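Local coordinates for protein dehalogenase (PDB 6A41) that probably acts as a dehalogenase built on the Rossmann-type fold of short-chain dehydrogenases/reductases, releasing halide from small organic substrates in the manner of halohydrin dehalogenases, at residues S179-N184 with G209-S214; D215-T220 with L237-G242; N83-A88 with P185-P190; N12-A17 with D36-T41; V107-P112 with R153-G158. All coordinates share one frame; numbering follows the deposited sequence.

In the fold
The five contacts tie together a Rossmann-type fold. Interactions 2 and 5 are buried: the first packs helix 214-225 on strand 236-239, outermost in this chain's sheet, the second pairs helices 98-126 and 147-158. Interactions 1 and 4 are partly buried loop contacts, relying on backbone N-H groups as donors, while interaction 3, a surface contact, joins two loops through one tyrosine hydroxyl. Interactions 1 and 2 touch, share helix 214-225 between them, and both meet the second subunit; interaction 5 meets the third. Interactions 3, 4 and 5 converge on neighbouring groups: Asp186 holds Phe16 N, Asn83 holds Ala17 N, and Arg153 reaches Asp84 O.

Interaction 1: residues S179-N184 with G209-S214; sequences SNYVEN and GRLGKS
Val182 and Gly212 meet in a single parallel beta bridge between two loops of the Rossmann-type fold, one following strand 172-179, the other leading into helix 214-225. In halohydrin dehalogenases the loop after this strand, here with Asn180 and Tyr181, probably lines the halide pocket. Two backbone hydrogen bonds make the bridge. Gly212 N donates to Tyr181 O over 2.8 Å, nearly straight at 168° and in the carbonyl plane; Glu183 N donates to Gly212 O over 2.9 Å, from above that carbonyl's plane. Glycine suits the place, since a beta carbon there would press on Val182 CG2.

Apolar contacts flank the bridge. Leu211 CD2 lies 3.8 Å from Tyr181 CB. Val182 CG1, anti to its backbone N (chi1 177°), rests 3.5 Å from Lys213 O. Phe231 of a second subunit packs on both Tyr181 and Val182.

Among the polar side chains, Asn184 ND2 donates to Val182 O at 2.7 Å, in a bent bond. Arg210, salt-bridged to Glu216, gives its NH1 to Leu211 O. Glu183 runs extended to the start of the helix, where one water donates to Glu183 OE1 at 2.9 Å and accepts from Ser214 N at 2.8 Å.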
# COMPACT_ATOMS: atom_id res chain seq x y z
N SER A 179 -0.05 11.07 -10.81
CA SER A 179 0.39 10.95 -12.22
C SER A 179 1.83 10.55 -12.39
O SER A 179 2.70 10.84 -11.58
CB SER A 179 0.21 12.28 -12.97
OG SER A 179 0.24 12.14 -14.38
N ASN A 180 2.11 9.86 -13.49
CA ASN A 180 3.49 9.80 -14.02
C ASN A 180 3.40 9.40 -15.52
O ASN A 180 2.46 8.77 -15.96
CB ASN A 180 4.41 8.77 -13.24
CG ASN A 180 5.97 9.11 -13.26
OD1 ASN A 180 6.79 8.35 -12.66
ND2 ASN A 180 6.35 10.13 -13.93
N TYR A 181 4.42 9.78 -16.29
CA TYR A 181 4.53 9.50 -17.69
C TYR A 181 3.36 10.03 -18.51
O TYR A 181 2.99 9.35 -19.47
CB TYR A 181 4.72 7.96 -17.92
CG TYR A 181 5.99 7.51 -17.28
CD1 TYR A 181 7.16 7.87 -17.86
CD2 TYR A 181 6.03 6.74 -16.14
CE1 TYR A 181 8.37 7.54 -17.33
CE2 TYR A 181 7.22 6.40 -15.56
CZ TYR A 181 8.43 6.77 -16.16
OH TYR A 181 9.69 6.49 -15.60
N VAL A 182 2.77 11.18 -18.11
CA VAL A 182 1.70 11.82 -18.84
C VAL A 182 2.29 13.04 -19.54
O VAL A 182 2.95 13.86 -18.88
CB VAL A 182 0.55 12.29 -17.97
CG1 VAL A 182 -0.49 13.03 -18.83
CG2 VAL A 182 -0.06 11.13 -17.23
N GLU A 183 2.08 13.11 -20.87
CA GLU A 183 2.51 14.29 -21.67
C GLU A 183 2.03 15.52 -20.93
O GLU A 183 0.83 15.70 -20.73
CB GLU A 183 1.94 14.27 -23.05
CG GLU A 183 2.43 13.05 -23.81
CD GLU A 183 1.74 12.86 -25.19
OE1 GLU A 183 0.87 13.68 -25.55
OE2 GLU A 183 2.09 11.89 -25.87
N ASN A 184 2.98 16.39 -20.57
CA ASN A 184 2.68 17.60 -19.89
C ASN A 184 3.83 18.49 -19.87
O ASN A 184 4.96 18.02 -19.94
CB ASN A 184 2.11 17.32 -18.49
CG ASN A 184 3.11 17.03 -17.43
OD1 ASN A 184 3.75 17.98 -16.93
ND2 ASN A 184 3.15 15.76 -16.93
N GLY A 209 3.10 0.58 -22.33
CA GLY A 209 4.07 0.75 -23.44
C GLY A 209 3.96 2.08 -24.15
O GLY A 209 4.44 2.18 -25.28
N ARG A 210 3.46 3.12 -23.49
CA ARG A 210 3.26 4.42 -24.10
C ARG A 210 3.14 5.48 -23.00
O ARG A 210 2.85 5.12 -21.87
CB ARG A 210 2.00 4.44 -25.01
CG ARG A 210 0.71 4.37 -24.14
CD ARG A 210 -0.53 4.61 -24.92
NE ARG A 210 -1.76 4.44 -24.14
CZ ARG A 210 -2.42 5.36 -23.50
NH1 ARG A 210 -2.05 6.68 -23.42
NH2 ARG A 210 -3.51 4.93 -22.90
N LEU A 211 3.31 6.77 -23.33
CA LEU A 211 2.95 7.86 -22.43
C LEU A 211 1.49 8.16 -22.45
O LEU A 211 0.78 7.84 -23.41
CB LEU A 211 3.71 9.15 -22.74
CG LEU A 211 5.18 9.14 -22.69
CD1 LEU A 211 5.76 10.57 -22.68
CD2 LEU A 211 5.82 8.42 -21.57
N GLY A 212 1.00 8.72 -21.36
CA GLY A 212 -0.36 9.05 -21.23
C GLY A 212 -0.64 10.40 -21.82
O GLY A 212 0.25 11.22 -22.11
N LYS A 213 -1.90 10.58 -22.16
CA LYS A 213 -2.40 11.81 -22.72
C LYS A 213 -2.89 12.78 -21.68
O LYS A 213 -3.47 12.38 -20.62
CB LYS A 213 -3.56 11.50 -23.69
CG LYS A 213 -2.98 10.73 -24.87
CD LYS A 213 -3.97 10.60 -25.99
CE LYS A 213 -5.32 10.04 -25.53
NZ LYS A 213 -5.86 9.14 -26.63
N SER A 214 -2.71 14.08 -21.97
CA SER A 214 -3.11 15.07 -20.99
C SER A 214 -4.67 14.96 -20.83
O SER A 214 -5.14 15.16 -19.70
CB SER A 214 -2.73 16.52 -21.38
OG SER A 214 -3.47 16.77 -22.55
O HOH W 1 -1.44 14.89 -24.33

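Interaction 2: residues D215-T220 with L237-G242; sequences DELGAT and LPHAGG
The last beta-alpha-beta crossover of the Rossmann-type sheet brings Leu217 and Thr220 of helix 214-225 against His239 at the end of strand 236-239, outermost in this chain's sheet. The segments run antiparallel, at 167°, with 10.4 Å between their axes, and the imidazole bridges from strand to helix. His239 CB points toward the helix, and chi1 of -173° sets CG anti to the backbone N. Leu217 CD1 lies over one ring face in a CH-pi contact, 4.2 Å from the centroid, while Glu216 CB sits in plane at the ring edge. Thr220 OG1 approaches His239 CD2 to 3.2 Å. The hydroxyl donates to Glu216 O at 2.9 Å, and Thr220 N donates to the same oxygen from the opposite face. The threonine methyl CG2 is turned to Leu237 CD2 at 3.9 Å. His239 ND1, buried here, has no partner in the model.

Glu216 has its carboxylate turned to Lys213 N and Arg210, at the start of the helix. Phe223 and Phe231 of a second subunit pack on Thr220 and Glu216. Val177 touches Leu217, Thr220 and His239, so neighbouring strand 172-179 shares the same helix-sheet interface.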
# COMPACT_ATOMS: atom_id res chain seq x y z
N ASP A 215 -5.42 14.61 -21.89
CA ASP A 215 -6.84 14.29 -21.80
C ASP A 215 -7.29 13.12 -20.92
O ASP A 215 -8.45 13.13 -20.43
CB ASP A 215 -7.44 14.15 -23.15
CG ASP A 215 -7.57 15.57 -23.81
OD1 ASP A 215 -7.30 16.66 -23.18
OD2 ASP A 215 -7.95 15.59 -24.96
N GLU A 216 -6.38 12.15 -20.75
CA GLU A 216 -6.59 11.00 -19.86
C GLU A 216 -6.45 11.43 -18.41
O GLU A 216 -7.32 11.10 -17.56
CB GLU A 216 -5.63 9.81 -20.12
CG GLU A 216 -5.98 9.07 -21.38
CD GLU A 216 -4.86 8.17 -21.99
OE1 GLU A 216 -3.66 8.43 -21.86
OE2 GLU A 216 -5.27 7.16 -22.61
N LEU A 217 -5.37 12.16 -18.15
CA LEU A 217 -5.22 12.78 -16.77
C LEU A 217 -6.38 13.70 -16.49
O LEU A 217 -6.96 13.64 -15.38
CB LEU A 217 -3.90 13.47 -16.67
CG LEU A 217 -3.52 14.07 -15.32
CD1 LEU A 217 -3.67 13.13 -14.21
CD2 LEU A 217 -2.09 14.54 -15.34
N GLY A 218 -6.73 14.54 -17.49
CA GLY A 218 -7.89 15.44 -17.29
C GLY A 218 -9.24 14.69 -17.00
O GLY A 218 -10.02 15.09 -16.09
N ALA A 219 -9.48 13.62 -17.73
CA ALA A 219 -10.67 12.85 -17.55
C ALA A 219 -10.68 12.19 -16.14
O ALA A 219 -11.76 12.08 -15.53
CB ALA A 219 -10.91 11.74 -18.64
N THR A 220 -9.53 11.74 -15.69
CA THR A 220 -9.42 11.21 -14.32
C THR A 220 -9.76 12.18 -13.24
O THR A 220 -10.51 11.91 -12.30
CB THR A 220 -8.06 10.49 -14.15
OG1 THR A 220 -7.94 9.46 -15.19
CG2 THR A 220 -8.03 9.86 -12.84
N LEU A 237 -4.96 7.96 -6.46
CA LEU A 237 -5.26 7.16 -7.64
C LEU A 237 -4.06 7.24 -8.60
O LEU A 237 -3.81 8.27 -9.28
CB LEU A 237 -6.52 7.65 -8.27
CG LEU A 237 -7.02 7.18 -9.60
CD1 LEU A 237 -6.80 5.75 -9.69
CD2 LEU A 237 -8.51 7.55 -9.75
N PRO A 238 -3.30 6.14 -8.72
CA PRO A 238 -2.19 6.10 -9.69
C PRO A 238 -2.62 6.17 -11.13
O PRO A 238 -3.61 5.52 -11.57
CB PRO A 238 -1.48 4.79 -9.38
CG PRO A 238 -2.14 4.38 -8.11
CD PRO A 238 -3.51 4.84 -8.13
N HIS A 239 -1.96 7.05 -11.86
CA HIS A 239 -2.29 7.34 -13.24
C HIS A 239 -0.98 7.43 -14.00
O HIS A 239 -0.53 8.43 -14.37
CB HIS A 239 -3.08 8.64 -13.31
CG HIS A 239 -3.60 8.93 -14.66
ND1 HIS A 239 -2.83 9.50 -15.64
CD2 HIS A 239 -4.81 8.69 -15.22
CE1 HIS A 239 -3.56 9.66 -16.74
NE2 HIS A 239 -4.78 9.20 -16.52
N ALA A 240 -0.42 6.22 -14.24
CA ALA A 240 0.90 6.09 -14.78
C ALA A 240 1.08 4.88 -15.65
O ALA A 240 2.18 4.35 -15.71
CB ALA A 240 1.86 6.01 -13.62
N GLY A 241 0.03 4.45 -16.36
CA GLY A 241 0.15 3.39 -17.30
C GLY A 241 0.54 2.03 -16.74
O GLY A 241 1.13 1.24 -17.42
N GLY A 242 0.28 1.84 -15.47
CA GLY A 242 0.71 0.61 -14.76
C GLY A 242 2.10 0.66 -14.05
O GLY A 242 2.46 -0.27 -13.37

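Interaction 3: residues N83-A88 with P185-P190; sequences NDAYPA and PDYFPP
Tyr187 OH donates to Tyr86 O over 2.7 Å, and this bond is the polar centre of the contact. The hydroxyl comes in from above the carbonyl plane, 35° out of it, with a C=O...donor angle of 131°. On the tyrosine ring both Tyr86 O and Ala88 N lie in plane at the edge, Ala88 N 4.0 Å from Tyr187 CE1. Ala85 CB nestles 3.4 Å from Tyr187 OH and 3.8 Å from Asp186 OD2, its small methyl close to both phenol and carboxylate.

The next shell sets the tyrosine in place. Its CG is anti to the carbonyl carbon (chi1 -57°), and Asp186 CB lies over the centre of one ring face. Asp186 itself accepts from Phe16 N and forms a salt bridge with Lys15, while Asn184 OD1 takes the N-H groups of both Asp186 and Tyr187. The Phe16 ring meets that of Tyr187 edge-to-face, and Arg153 NH2 makes a weak bond to Tyr187 OH.

The loops leave the C-terminal ends of parallel strands 79-83 and 172-179, where Rossmann-type enzymes place their active site; Tyr149 and Arg153 of helix 147-158, the probable catalytic pair by family, touch Ala88 and Ala85, and helix 98-126 packs against Tyr86.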
# COMPACT_ATOMS: atom_id res chain seq x y z
N ASN A 83 -3.48 21.84 -8.71
CA ASN A 83 -2.60 21.47 -9.76
C ASN A 83 -1.23 22.12 -9.48
O ASN A 83 -1.00 23.26 -9.74
CB ASN A 83 -3.22 21.88 -11.07
CG ASN A 83 -2.31 21.66 -12.25
OD1 ASN A 83 -1.88 20.52 -12.53
ND2 ASN A 83 -2.03 22.71 -12.97
N ASP A 84 -0.38 21.37 -8.80
CA ASP A 84 0.86 21.85 -8.21
C ASP A 84 2.03 21.10 -8.83
O ASP A 84 1.99 19.87 -8.98
CB ASP A 84 0.82 21.68 -6.67
CG ASP A 84 -0.47 22.25 -6.10
OD1 ASP A 84 -0.62 23.48 -6.13
OD2 ASP A 84 -1.36 21.45 -5.71
N ALA A 85 3.06 21.87 -9.22
CA ALA A 85 4.23 21.33 -9.88
C ALA A 85 5.47 22.19 -9.67
O ALA A 85 5.42 23.35 -9.93
CB ALA A 85 4.02 21.14 -11.33
N TYR A 86 6.50 21.55 -9.10
CA TYR A 86 7.86 22.07 -8.95
C TYR A 86 8.81 21.12 -9.72
O TYR A 86 8.50 19.91 -9.82
CB TYR A 86 8.23 22.11 -7.43
CG TYR A 86 9.59 22.70 -7.09
CD1 TYR A 86 9.81 24.07 -6.99
CD2 TYR A 86 10.70 21.86 -6.99
CE1 TYR A 86 11.09 24.61 -6.76
CE2 TYR A 86 11.98 22.36 -6.71
CZ TYR A 86 12.16 23.73 -6.58
OH TYR A 86 13.43 24.14 -6.34
N PRO A 87 9.92 21.62 -10.29
CA PRO A 87 10.76 20.74 -11.11
C PRO A 87 11.31 19.55 -10.33
O PRO A 87 11.57 19.68 -9.13
CB PRO A 87 11.90 21.62 -11.60
CG PRO A 87 11.38 23.01 -11.48
CD PRO A 87 10.36 23.04 -10.37
N ALA A 88 11.39 18.39 -10.99
CA ALA A 88 12.01 17.27 -10.41
C ALA A 88 13.51 17.47 -10.70
O ALA A 88 13.98 17.17 -11.81
CB ALA A 88 11.49 16.02 -11.06
N PRO A 185 3.57 19.77 -19.65
CA PRO A 185 4.70 20.67 -19.81
C PRO A 185 5.77 20.65 -18.76
O PRO A 185 6.88 21.12 -19.04
CB PRO A 185 4.03 22.04 -19.94
CG PRO A 185 2.76 21.90 -19.20
CD PRO A 185 2.29 20.53 -19.52
N ASP A 186 5.47 20.16 -17.56
CA ASP A 186 6.39 20.15 -16.42
C ASP A 186 7.37 18.97 -16.39
O ASP A 186 8.58 19.14 -16.21
CB ASP A 186 5.61 20.29 -15.10
CG ASP A 186 5.12 21.68 -14.97
OD1 ASP A 186 4.09 22.05 -15.63
OD2 ASP A 186 5.86 22.48 -14.36
N TYR A 187 6.85 17.77 -16.60
CA TYR A 187 7.60 16.55 -16.46
C TYR A 187 7.85 15.80 -17.79
O TYR A 187 8.80 15.03 -17.84
CB TYR A 187 6.89 15.66 -15.42
CG TYR A 187 6.73 16.41 -14.09
CD1 TYR A 187 7.82 16.92 -13.44
CD2 TYR A 187 5.51 16.69 -13.58
CE1 TYR A 187 7.67 17.73 -12.30
CE2 TYR A 187 5.34 17.44 -12.40
CZ TYR A 187 6.41 17.88 -11.73
OH TYR A 187 6.23 18.72 -10.61
N PHE A 188 6.93 15.93 -18.80
CA PHE A 188 7.05 15.16 -20.07
C PHE A 188 6.78 16.12 -21.22
O PHE A 188 5.76 16.02 -21.86
CB PHE A 188 6.15 13.89 -20.07
CG PHE A 188 6.55 12.94 -18.99
CD1 PHE A 188 7.61 12.09 -19.20
CD2 PHE A 188 5.96 13.08 -17.69
CE1 PHE A 188 8.10 11.33 -18.11
CE2 PHE A 188 6.42 12.34 -16.63
CZ PHE A 188 7.49 11.44 -16.86
N PRO A 189 7.64 17.08 -21.39
CA PRO A 189 7.37 18.12 -22.35
C PRO A 189 7.76 17.70 -23.75
O PRO A 189 8.38 16.66 -23.92
CB PRO A 189 8.29 19.29 -21.88
CG PRO A 189 9.47 18.59 -21.31
CD PRO A 189 8.87 17.38 -20.58
N PRO A 190 7.43 18.54 -24.75
CA PRO A 190 7.65 18.14 -26.16
C PRO A 190 9.05 17.81 -26.43
O PRO A 190 9.29 16.88 -27.21
CB PRO A 190 7.13 19.34 -26.98
CG PRO A 190 6.10 19.92 -26.02
CD PRO A 190 6.75 19.85 -24.68

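Interaction 4: residues N12-A17 with D36-T41; sequences NVEKFA and DPSFDT
The turn linking strand 7-10 to helix 18-27, which in dinucleotide-binding Rossmann folds forms the glycine-rich loop, is tied through the Glu14 backbone N to Asp36 of the loop after strand 31-34. Asn12 to Lys15 make a type I turn, with Lys15 N bonded to Asn12 O at 2.8 Å. Asp36 swings its CG anti to the backbone N (chi1 -169°). Its OD1 accepts from Glu14 N at 3.0 Å and 154°, the donor standing 51° out of the carboxylate plane. OD2 serves its own loop in an Asx turn, taking Ser38 N at 2.9 Å and Ser38 OG at 2.7 Å from opposite faces. Aspartate suits the place because its two oxygens can brace both loops at once. Glu14 OE2 is hydrogen-bonded to His19 NE2.

Apolar contacts lie alongside: Val13 CG1 meets Phe39 CZ at 3.6 Å, the side chains crossing at about a right angle, and Asp36 CB lies over the centre of the phenyl face. Asn12, which tolerates its positive phi, puts OD1 3.7 Å from Pro37 CD and gives ND2 to Asn83 O. A loop with Asn12 and Phe16 at positions usually glycine in NAD(P)-dependent short-chain dehydrogenases is consistent with the cofactor-free halohydrin dehalogenase branch.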
# COMPACT_ATOMS: atom_id res chain seq x y z
N ASN A 12 -2.83 26.97 -11.06
CA ASN A 12 -1.62 26.91 -11.90
C ASN A 12 -1.90 26.31 -13.25
O ASN A 12 -1.18 25.39 -13.74
CB ASN A 12 -0.55 26.19 -11.10
CG ASN A 12 -0.29 26.78 -9.74
OD1 ASN A 12 0.14 27.95 -9.62
ND2 ASN A 12 -0.60 26.06 -8.70
N VAL A 13 -2.93 26.82 -13.91
CA VAL A 13 -3.48 26.13 -15.06
C VAL A 13 -2.55 26.00 -16.27
O VAL A 13 -2.76 25.11 -17.14
CB VAL A 13 -4.81 26.77 -15.52
CG1 VAL A 13 -4.61 28.00 -16.37
CG2 VAL A 13 -5.71 25.78 -16.21
N GLU A 14 -1.54 26.85 -16.33
CA GLU A 14 -0.54 26.73 -17.33
C GLU A 14 0.45 25.65 -17.08
O GLU A 14 1.20 25.37 -17.97
CB GLU A 14 0.21 28.10 -17.62
CG GLU A 14 -0.70 29.14 -18.17
CD GLU A 14 -1.30 28.71 -19.49
OE1 GLU A 14 -0.55 28.38 -20.45
OE2 GLU A 14 -2.54 28.69 -19.62
N LYS A 15 0.45 25.00 -15.94
CA LYS A 15 1.37 23.89 -15.66
C LYS A 15 0.63 22.58 -15.67
O LYS A 15 -0.60 22.54 -15.52
CB LYS A 15 1.92 24.03 -14.25
CG LYS A 15 2.92 25.17 -14.16
CD LYS A 15 3.28 25.43 -12.74
CE LYS A 15 4.58 24.82 -12.32
NZ LYS A 15 5.78 25.24 -13.08
N PHE A 16 1.42 21.54 -15.78
CA PHE A 16 1.05 20.14 -15.41
C PHE A 16 -0.33 19.74 -16.00
O PHE A 16 -0.44 19.69 -17.22
CB PHE A 16 1.07 20.06 -13.84
CG PHE A 16 1.17 18.65 -13.25
CD1 PHE A 16 1.52 17.52 -14.03
CD2 PHE A 16 0.99 18.49 -11.91
CE1 PHE A 16 1.59 16.26 -13.47
CE2 PHE A 16 1.13 17.26 -11.33
CZ PHE A 16 1.45 16.16 -12.07
N ALA A 17 -1.36 19.51 -15.19
CA ALA A 17 -2.59 18.94 -15.71
C ALA A 17 -3.64 20.01 -16.06
O ALA A 17 -4.81 19.70 -16.38
CB ALA A 17 -3.20 18.03 -14.69
N ASP A 36 -3.67 31.32 -12.50
CA ASP A 36 -2.30 31.11 -12.89
C ASP A 36 -1.49 32.35 -12.45
O ASP A 36 -1.97 33.46 -12.59
CB ASP A 36 -2.16 30.82 -14.41
CG ASP A 36 -0.75 30.32 -14.79
OD1 ASP A 36 -0.51 29.06 -14.61
OD2 ASP A 36 0.12 31.21 -15.23
N PRO A 37 -0.22 32.16 -12.06
CA PRO A 37 0.60 33.35 -11.81
C PRO A 37 0.71 34.28 -12.95
O PRO A 37 1.01 35.43 -12.74
CB PRO A 37 2.01 32.79 -11.56
CG PRO A 37 1.72 31.45 -11.09
CD PRO A 37 0.54 30.93 -11.82
N SER A 38 0.51 33.85 -14.16
CA SER A 38 0.58 34.74 -15.31
C SER A 38 -0.67 35.56 -15.55
O SER A 38 -0.61 36.52 -16.25
CB SER A 38 0.89 34.00 -16.57
OG SER A 38 -0.14 33.20 -17.07
N PHE A 39 -1.78 35.19 -14.92
CA PHE A 39 -3.06 35.81 -15.13
C PHE A 39 -3.24 37.24 -14.52
O PHE A 39 -4.33 37.81 -14.68
CB PHE A 39 -4.21 34.88 -14.73
CG PHE A 39 -4.39 33.67 -15.59
CD1 PHE A 39 -3.65 33.46 -16.75
CD2 PHE A 39 -5.28 32.71 -15.26
CE1 PHE A 39 -3.84 32.38 -17.55
CE2 PHE A 39 -5.43 31.59 -16.05
CZ PHE A 39 -4.75 31.45 -17.20
N ASP A 40 -2.25 37.82 -13.85
CA ASP A 40 -2.27 39.29 -13.66
C ASP A 40 -2.10 40.03 -14.98
O ASP A 40 -2.38 41.23 -15.04
CB ASP A 40 -1.28 39.78 -12.57
CG ASP A 40 0.13 39.36 -12.80
OD1 ASP A 40 0.46 38.62 -13.79
OD2 ASP A 40 0.92 39.74 -11.88
N THR A 41 -1.68 39.33 -16.02
CA THR A 41 -1.52 39.93 -17.32
C THR A 41 -2.71 39.66 -18.27
O THR A 41 -2.99 38.54 -18.57
CB THR A 41 -0.26 39.43 -17.92
OG1 THR A 41 0.78 39.68 -16.98
CG2 THR A 41 0.02 40.03 -19.22

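Interaction 5: residues V107-P112 with R153-G158; sequences VMAVAP and RAAGNG
Met108, modelled as selenomethionine, lays its selenium over the centre of the Arg153 guanidinium, 3.2 Å above the plane. The two side chains cross at about a right angle. Met108 reaches out with SE anti to CA (chi2 -176°), and only the terminal CE bends off at chi3. Arg153 takes the opposite course: its CB starts away from helix 98-126, but a bend at chi2 (-63°) brings CD round, and the guanidinium presents a flat face to the selenium. SE is thus 3.2 Å from Arg153 NE and 3.3 Å from Arg153 CZ, while Met108 CG lies 3.9 Å from Arg153 NH1. Selenium stands where methionine has sulfur; a long, flexible methionine side chain suits such a face while the N-H groups bond elsewhere: NE to Tyr149 OH, NH2 to Asp84 O. The four-residue spacing of Tyr149 and Arg153 is consistent with the Tyr-x3-Arg pattern of halohydrin dehalogenases.

The two segments, 33° apart with axes 7.8 Å from each other, belong to helices 98-126 and 147-158, the pair that in tetrameric short-chain dehydrogenases commonly packs between subunits. Small residues permit this closeness. Ala109 CB meets Ala155 CB at 3.7 Å, and Gly156 CA lies 3.8 Å from Met108 O, where a beta carbon would be jammed against that oxygen. Phe101 of a third subunit packs on Ala109, and Ala155 meets Ala155 of that same subunit.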
# COMPACT_ATOMS: atom_id res chain seq x y z
N VAL A 107 6.03 24.36 -2.63
CA VAL A 107 5.18 24.35 -3.80
C VAL A 107 4.18 23.18 -3.81
O VAL A 107 3.05 23.35 -4.24
CB VAL A 107 6.05 24.45 -5.06
CG1 VAL A 107 5.19 24.23 -6.30
CG2 VAL A 107 6.83 25.77 -5.14
N MSE A 108 4.57 21.99 -3.31
CA MSE A 108 3.87 20.79 -3.55
C MSE A 108 3.10 20.34 -2.31
O MSE A 108 2.26 19.45 -2.43
CB MSE A 108 4.72 19.62 -4.18
CG MSE A 108 5.13 20.12 -5.58
SE MSE A 108 6.10 18.80 -6.61
CE MSE A 108 7.73 18.65 -5.47
N ALA A 109 3.38 20.89 -1.13
CA ALA A 109 2.66 20.49 0.03
C ALA A 109 2.08 21.70 0.77
O ALA A 109 0.87 21.74 1.05
CB ALA A 109 3.50 19.59 0.93
N VAL A 110 2.90 22.70 1.05
CA VAL A 110 2.40 23.84 1.87
C VAL A 110 1.40 24.69 1.07
O VAL A 110 0.31 24.97 1.61
CB VAL A 110 3.54 24.72 2.39
CG1 VAL A 110 3.00 25.97 3.12
CG2 VAL A 110 4.46 23.92 3.22
N ALA A 111 1.73 25.03 -0.19
CA ALA A 111 0.83 25.84 -1.02
C ALA A 111 -0.60 25.24 -1.26
O ALA A 111 -1.59 25.95 -0.98
CB ALA A 111 1.49 26.32 -2.36
N PRO A 112 -0.70 23.93 -1.60
CA PRO A 112 -2.01 23.33 -1.77
C PRO A 112 -2.72 23.19 -0.43
O PRO A 112 -3.96 23.31 -0.43
CB PRO A 112 -1.75 22.01 -2.51
CG PRO A 112 -0.31 21.80 -2.28
CD PRO A 112 0.36 23.08 -2.14
N ARG A 153 6.45 15.20 -3.07
CA ARG A 153 5.19 14.61 -3.61
C ARG A 153 4.56 13.72 -2.56
O ARG A 153 3.37 13.66 -2.43
CB ARG A 153 5.49 13.78 -4.82
CG ARG A 153 5.77 14.64 -6.04
CD ARG A 153 4.58 15.46 -6.44
NE ARG A 153 4.64 16.13 -7.73
CZ ARG A 153 3.74 17.05 -8.11
NH1 ARG A 153 2.77 17.49 -7.31
NH2 ARG A 153 3.86 17.58 -9.28
N ALA A 154 5.40 12.96 -1.85
CA ALA A 154 4.84 12.14 -0.74
C ALA A 154 4.12 13.03 0.31
O ALA A 154 3.17 12.59 0.89
CB ALA A 154 5.93 11.35 -0.05
N ALA A 155 4.69 14.21 0.61
CA ALA A 155 4.07 15.13 1.60
C ALA A 155 2.72 15.56 1.11
O ALA A 155 1.75 15.58 1.88
CB ALA A 155 4.95 16.35 1.86
N GLY A 156 2.65 15.82 -0.17
CA GLY A 156 1.38 16.18 -0.81
C GLY A 156 0.37 15.07 -0.66
O GLY A 156 -0.80 15.29 -0.21
N ASN A 157 0.75 13.88 -1.12
CA ASN A 157 -0.11 12.73 -1.03
C ASN A 157 -0.54 12.48 0.43
O ASN A 157 -1.60 11.98 0.69
CB ASN A 157 0.56 11.45 -1.59
CG ASN A 157 0.72 11.49 -3.10
OD1 ASN A 157 0.16 12.35 -3.78
ND2 ASN A 157 1.52 10.60 -3.63
N GLY A 158 0.36 12.75 1.33
CA GLY A 158 0.16 12.56 2.77
C GLY A 158 -0.80 13.56 3.47
O GLY A 158 -1.22 13.25 4.59